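Local coordinates for protein thiol-disulfide isomerase and thioredoxins (Corynebacterium glutamicum, PDB 3LOR) that probably acts as a thioredoxin-like thiol-disulfide oxidoreductase or isomerase of the TlpA-like family, at residues 124-134 and 146-156. Sequence-based numbering, arbitrary orientation.
Sequences IILADRKGRIR and LGLLLGSLLSE
Leu126 packs against Leu149, Leu150 and Leu153 in the buried part of this contact, where helix 146-154 lies nearly parallel to strand 124-127 (21°, axes 10.0 Å apart). Its two methyls meet Leu149 CB and Leu150 CD2, while CB packs on Leu153 CD1. Leu150 also reaches Val32 and Val34 of strand 32-38, so this end belongs to the core between helix and sheet.

Toward the C-terminal end of the helix, packing gives way to charge. Leu153 CD2 sits over the centre of one face of the Arg134 guanidinium, 3.9 Å above its plane, while the edge serves two acids. Bends at chi2 and chi3 (-83° and -61°) fold the arginine back toward Glu156, whose carboxylate lies nearly coplanar with it: Arg134 NH1 donates to Glu156 OE1 at 3.0 Å, and NH2 to OE2 completes the salt bridge. Arg134 NH1 also donates to the anti lone pair of Asp128 OD1 (2.9 Å), whose syn lone pair receives Arg132 NE. Asp128 OD2 takes the backbone N of Lys130, an Asx turn opening the type I beta turn Asp128-Gly131 in the hairpin loop.

On the partly exposed side, Arg129, its NH1 bonded to Gly30 O, crosses Leu154 at about a right angle, and a water links Arg129 N to Leu153 O. Such packing of a C-terminal helix against the final β-hairpin is characteristic of the thioredoxin fold.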
ATOM      1  N   ILE A 124      10.703  14.945 -12.528  1.00 13.35           N
ATOM      2  CA  ILE A 124      10.992  15.900 -11.500  1.00 13.78           C
ATOM      3  C   ILE A 124      12.243  16.677 -11.790  1.00 13.46           C
ATOM      4  O   ILE A 124      13.183  16.152 -12.268  1.00 13.93           O
ATOM      5  CB  ILE A 124      11.069  15.255 -10.147  1.00 13.93           C
ATOM      6  CG1 ILE A 124       9.813  14.492  -9.879  1.00 15.12           C
ATOM      7  CG2 ILE A 124      11.078  16.241  -9.094  1.00 14.55           C
ATOM      8  CD1 ILE A 124       9.731  14.051  -8.519  1.00 16.81           C
ATOM      9  N   ILE A 125      12.199  17.952 -11.531  1.00 12.86           N
ATOM     10  CA  ILE A 125      13.352  18.757 -11.557  1.00 12.85           C
ATOM     11  C   ILE A 125      13.511  19.333 -10.167  1.00 13.08           C
ATOM     12  O   ILE A 125      12.607  19.942  -9.650  1.00 12.47           O
ATOM     13  CB  ILE A 125      13.203  19.890 -12.588  1.00 13.60           C
ATOM     14  CG1 ILE A 125      12.954  19.356 -13.980  1.00 12.77           C
ATOM     15  CG2 ILE A 125      14.375  20.767 -12.595  1.00 12.32           C
ATOM     16  CD1 ILE A 125      12.601  20.374 -14.925  1.00 13.53           C
ATOM     17  N   LEU A 126      14.679  19.139  -9.585  1.00 13.05           N
ATOM     18  CA  LEU A 126      15.046  19.797  -8.350  1.00 13.18           C
ATOM     19  C   LEU A 126      16.088  20.850  -8.552  1.00 13.21           C
ATOM     20  O   LEU A 126      17.047  20.629  -9.186  1.00 14.63           O
ATOM     21  CB  LEU A 126      15.528  18.819  -7.314  1.00 12.95           C
ATOM     22  CG  LEU A 126      14.667  17.624  -7.013  1.00 13.95           C
ATOM     23  CD1 LEU A 126      15.387  16.649  -6.227  1.00 13.15           C
ATOM     24  CD2 LEU A 126      13.395  17.975  -6.400  1.00 13.03           C
ATOM     25  N   ALA A 127      15.836  22.014  -8.020  1.00 13.47           N
ATOM     26  CA  ALA A 127      16.799  23.078  -7.986  1.00 13.66           C
ATOM     27  C   ALA A 127      17.125  23.461  -6.564  1.00 13.43           C
ATOM     28  O   ALA A 127      16.332  23.322  -5.689  1.00 12.93           O
ATOM     29  CB  ALA A 127      16.324  24.243  -8.740  1.00 13.54           C
ATOM     30  N   ASP A 128      18.336  23.938  -6.371  1.00 13.07           N
ATOM     31  CA  ASP A 128      18.818  24.361  -5.071  1.00 12.41           C
ATOM     32  C   ASP A 128      18.439  25.780  -4.685  1.00 12.35           C
ATOM     33  O   ASP A 128      17.782  26.438  -5.391  1.00 11.86           O
ATOM     34  CB  ASP A 128      20.304  24.095  -4.879  1.00 12.14           C
ATOM     35  CG  ASP A 128      21.175  24.873  -5.813  1.00 13.30           C
ATOM     36  OD1 ASP A 128      22.205  24.368  -6.186  1.00 13.82           O
ATOM     37  OD2 ASP A 128      20.842  25.973  -6.194  1.00 12.74           O
ATOM     38  N   ARG A 129      18.910  26.208  -3.539  1.00 12.64           N
ATOM     39  CA  ARG A 129      18.663  27.530  -2.981  1.00 13.27           C
ATOM     40  C   ARG A 129      19.205  28.705  -3.807  1.00 13.12           C
ATOM     41  O   ARG A 129      18.723  29.784  -3.700  1.00 12.68           O
ATOM     42  CB  ARG A 129      19.141  27.612  -1.547  1.00 13.07           C
ATOM     43  CG  ARG A 129      18.352  26.787  -0.600  1.00 14.45           C
ATOM     44  CD  ARG A 129      18.633  27.201   0.786  1.00 15.52           C
ATOM     45  NE  ARG A 129      18.573  26.140   1.756  1.00 17.27           N
ATOM     46  CZ  ARG A 129      17.568  25.967   2.579  1.00 18.67           C
ATOM     47  NH1 ARG A 129      16.538  26.753   2.510  1.00 19.66           N
ATOM     48  NH2 ARG A 129      17.579  24.993   3.440  1.00 18.00           N
ATOM     49  N   LYS A 130      20.175  28.451  -4.656  1.00 12.87           N
ATOM     50  CA  LYS A 130      20.620  29.462  -5.601  1.00 13.33           C
ATOM     51  C   LYS A 130      19.964  29.353  -6.963  1.00 12.92           C
ATOM     52  O   LYS A 130      20.320  30.048  -7.858  1.00 12.63           O
ATOM     53  CB  LYS A 130      22.123  29.525  -5.738  1.00 12.87           C
ATOM     54  CG  LYS A 130      22.841  29.038  -4.587  1.00 13.87           C
ATOM     55  CD  LYS A 130      23.692  30.075  -4.020  1.00 16.96           C
ATOM     56  CE  LYS A 130      24.957  29.469  -3.472  1.00 17.45           C
ATOM     57  NZ  LYS A 130      25.709  30.329  -2.554  1.00 16.85           N
ATOM     58  N   GLY A 131      18.972  28.496  -7.080  1.00 13.31           N
ATOM     59  CA  GLY A 131      18.245  28.331  -8.304  1.00 13.06           C
ATOM     60  C   GLY A 131      18.869  27.484  -9.367  1.00 13.95           C
ATOM     61  O   GLY A 131      18.523  27.539 -10.489  1.00 14.35           O
ATOM     62  N   ARG A 132      19.787  26.645  -9.005  1.00 13.96           N
ATOM     63  CA  ARG A 132      20.380  25.864 -10.040  1.00 14.66           C
ATOM     64  C   ARG A 132      19.947  24.417 -10.042  1.00 14.15           C
ATOM     65  O   ARG A 132      19.728  23.870  -9.024  1.00 15.08           O
ATOM     66  CB  ARG A 132      21.878  26.119 -10.142  1.00 14.81           C
ATOM     67  CG  ARG A 132      22.733  25.442  -9.221  1.00 17.21           C
ATOM     68  CD  ARG A 132      23.916  26.306  -8.865  1.00 17.96           C
ATOM     69  NE  ARG A 132      24.143  26.200  -7.447  1.00 20.61           N
ATOM     70  CZ  ARG A 132      25.267  26.458  -6.810  1.00 23.09           C
ATOM     71  NH1 ARG A 132      26.337  26.884  -7.437  1.00 23.43           N
ATOM     72  NH2 ARG A 132      25.311  26.296  -5.515  1.00 24.79           N
ATOM     73  N   ILE A 133      19.755  23.849 -11.210  1.00 13.63           N
ATOM     74  CA  ILE A 133      19.231  22.515 -11.342  1.00 13.34           C
ATOM     75  C   ILE A 133      20.229  21.490 -10.870  1.00 14.10           C
ATOM     76  O   ILE A 133      21.359  21.497 -11.261  1.00 13.82           O
ATOM     77  CB  ILE A 133      18.825  22.264 -12.774  1.00 13.50           C
ATOM     78  CG1 ILE A 133      17.615  23.093 -13.094  1.00 12.26           C
ATOM     79  CG2 ILE A 133      18.480  20.831 -13.021  1.00 12.97           C
ATOM     80  CD1 ILE A 133      17.450  23.316 -14.445  1.00 14.00           C
ATOM     81  N   ARG A 134      19.787  20.643  -9.974  1.00 14.10           N
ATOM     82  CA  ARG A 134      20.649  19.656  -9.401  1.00 14.32           C
ATOM     83  C   ARG A 134      20.292  18.224  -9.693  1.00 14.75           C
ATOM     84  O   ARG A 134      21.130  17.380  -9.646  1.00 14.42           O
ATOM     85  CB  ARG A 134      20.785  19.891  -7.917  1.00 13.97           C
ATOM     86  CG  ARG A 134      21.210  21.263  -7.580  1.00 14.08           C
ATOM     87  CD  ARG A 134      22.671  21.452  -7.678  1.00 14.16           C
ATOM     88  NE  ARG A 134      23.379  20.579  -6.776  1.00 13.33           N
ATOM     89  CZ  ARG A 134      23.675  20.873  -5.527  1.00 12.34           C
ATOM     90  NH1 ARG A 134      23.356  22.026  -5.029  1.00 10.31           N
ATOM     91  NH2 ARG A 134      24.305  20.008  -4.793  1.00  9.56           N
ATOM     92  N   LEU A 146      13.363  10.481  -2.459  1.00 11.86           N
ATOM     93  CA  LEU A 146      13.025  11.862  -2.630  1.00 12.15           C
ATOM     94  C   LEU A 146      13.270  12.669  -1.355  1.00 12.40           C
ATOM     95  O   LEU A 146      13.780  13.735  -1.409  1.00 13.22           O
ATOM     96  CB  LEU A 146      11.608  12.025  -3.146  1.00 11.61           C
ATOM     97  CG  LEU A 146      11.245  13.411  -3.667  1.00 12.52           C
ATOM     98  CD1 LEU A 146      12.146  13.921  -4.677  1.00 12.31           C
ATOM     99  CD2 LEU A 146       9.856  13.548  -4.136  1.00 11.45           C
ATOM    100  N   GLY A 147      12.957  12.108  -0.214  1.00 11.85           N
ATOM    101  CA  GLY A 147      13.276  12.751   1.016  1.00 11.87           C
ATOM    102  C   GLY A 147      14.752  12.937   1.152  1.00 11.51           C
ATOM    103  O   GLY A 147      15.183  13.978   1.506  1.00 11.48           O
ATOM    104  N   LEU A 148      15.526  11.921   0.830  1.00 11.37           N
ATOM    105  CA  LEU A 148      16.949  12.020   0.948  1.00 10.76           C
ATOM    106  C   LEU A 148      17.455  13.127   0.050  1.00 11.17           C
ATOM    107  O   LEU A 148      18.245  13.893   0.472  1.00  9.99           O
ATOM    108  CB  LEU A 148      17.653  10.720   0.594  1.00 10.33           C
ATOM    109  CG  LEU A 148      17.605   9.474   1.454  1.00 10.33           C
ATOM    110  CD1 LEU A 148      18.237   8.325   0.772  1.00  9.47           C
ATOM    111  CD2 LEU A 148      18.241   9.715   2.740  1.00 11.88           C
ATOM    112  N   LEU A 149      16.965  13.203  -1.172  1.00 11.03           N
ATOM    113  CA  LEU A 149      17.396  14.225  -2.073  1.00 11.62           C
ATOM    114  C   LEU A 149      17.056  15.615  -1.635  1.00 11.83           C
ATOM    115  O   LEU A 149      17.906  16.445  -1.659  1.00 11.87           O
ATOM    116  CB  LEU A 149      16.868  13.995  -3.475  1.00 11.67           C
ATOM    117  CG  LEU A 149      17.328  12.732  -4.165  1.00 12.36           C
ATOM    118  CD1 LEU A 149      16.550  12.465  -5.359  1.00 13.34           C
ATOM    119  CD2 LEU A 149      18.753  12.737  -4.467  1.00 14.33           C
ATOM    120  N   LEU A 150      15.826  15.857  -1.226  1.00 11.70           N
ATOM    121  CA  LEU A 150      15.448  17.144  -0.691  1.00 12.11           C
ATOM    122  C   LEU A 150      16.183  17.510   0.578  1.00 12.14           C
ATOM    123  O   LEU A 150      16.633  18.589   0.735  1.00 12.62           O
ATOM    124  CB  LEU A 150      13.965  17.196  -0.411  1.00 11.92           C
ATOM    125  CG  LEU A 150      13.108  17.280  -1.631  1.00 12.11           C
ATOM    126  CD1 LEU A 150      11.745  17.366  -1.291  1.00 13.03           C
ATOM    127  CD2 LEU A 150      13.482  18.457  -2.385  1.00 15.90           C
ATOM    128  N   GLY A 151      16.302  16.566   1.474  1.00 12.17           N
ATOM    129  CA  GLY A 151      16.891  16.818   2.747  1.00 12.50           C
ATOM    130  C   GLY A 151      18.298  17.259   2.528  1.00 12.55           C
ATOM    131  O   GLY A 151      18.763  18.120   3.181  1.00 13.08           O
ATOM    132  N   SER A 152      18.964  16.650   1.587  1.00 12.08           N
ATOM    133  CA  SER A 152      20.301  16.990   1.251  1.00 11.89           C
ATOM    134  C   SER A 152      20.482  18.410   0.679  1.00 11.59           C
ATOM    135  O   SER A 152      21.382  19.087   1.041  1.00 11.34           O
ATOM    136  CB  SER A 152      20.812  15.934   0.299  1.00 11.73           C
ATOM    137  OG  SER A 152      21.982  16.293  -0.315  1.00 11.24           O
ATOM    138  N   LEU A 153      19.594  18.838  -0.197  1.00 12.02           N
ATOM    139  CA  LEU A 153      19.617  20.191  -0.734  1.00 11.81           C
ATOM    140  C   LEU A 153      19.344  21.234   0.299  1.00 12.14           C
ATOM    141  O   LEU A 153      19.933  22.259   0.296  1.00 10.97           O
ATOM    142  CB  LEU A 153      18.671  20.348  -1.894  1.00 11.55           C
ATOM    143  CG  LEU A 153      19.017  19.529  -3.104  1.00 10.46           C
ATOM    144  CD1 LEU A 153      17.943  19.538  -4.054  1.00 10.74           C
ATOM    145  CD2 LEU A 153      20.227  20.014  -3.716  1.00 10.92           C
ATOM    146  N   LEU A 154      18.436  20.920   1.193  1.00 12.48           N
ATOM    147  CA  LEU A 154      18.020  21.816   2.233  1.00 13.44           C
ATOM    148  C   LEU A 154      19.121  22.182   3.168  1.00 14.33           C
ATOM    149  O   LEU A 154      19.150  23.263   3.638  1.00 15.08           O
ATOM    150  CB  LEU A 154      16.854  21.256   3.009  1.00 12.77           C
ATOM    151  CG  LEU A 154      15.500  21.475   2.382  1.00 11.55           C
ATOM    152  CD1 LEU A 154      14.527  20.613   2.998  1.00 10.49           C
ATOM    153  CD2 LEU A 154      15.088  22.879   2.438  1.00  9.21           C
ATOM    154  N   SER A 155      20.038  21.286   3.426  1.00 15.42           N
ATOM    155  CA  SER A 155      21.043  21.542   4.428  1.00 16.47           C
ATOM    156  C   SER A 155      22.379  21.911   3.854  1.00 17.27           C
ATOM    157  O   SER A 155      23.308  22.070   4.570  1.00 17.21           O
ATOM    158  CB  SER A 155      21.219  20.332   5.327  1.00 16.28           C
ATOM    159  OG  SER A 155      22.023  19.371   4.701  1.00 17.21           O
ATOM    160  N   GLU A 156      22.477  22.041   2.556  1.00 18.36           N
ATOM    161  CA  GLU A 156      23.728  22.402   1.958  1.00 19.68           C
ATOM    162  C   GLU A 156      24.073  23.783   2.389  1.00 20.14           C
ATOM    163  O   GLU A 156      23.231  24.671   2.383  1.00 20.24           O
ATOM    164  CB  GLU A 156      23.609  22.398   0.469  1.00 20.01           C
ATOM    165  CG  GLU A 156      24.333  21.321  -0.202  1.00 21.42           C
ATOM    166  CD  GLU A 156      24.209  21.471  -1.678  1.00 23.87           C
ATOM    167  OE1 GLU A 156      23.618  22.462  -2.089  1.00 24.87           O
ATOM    168  OE2 GLU A 156      24.687  20.621  -2.428  1.00 24.69           O
TER
HETATM  169  O   HOH W   1      20.421  24.283  -1.819  1.00 16.99           O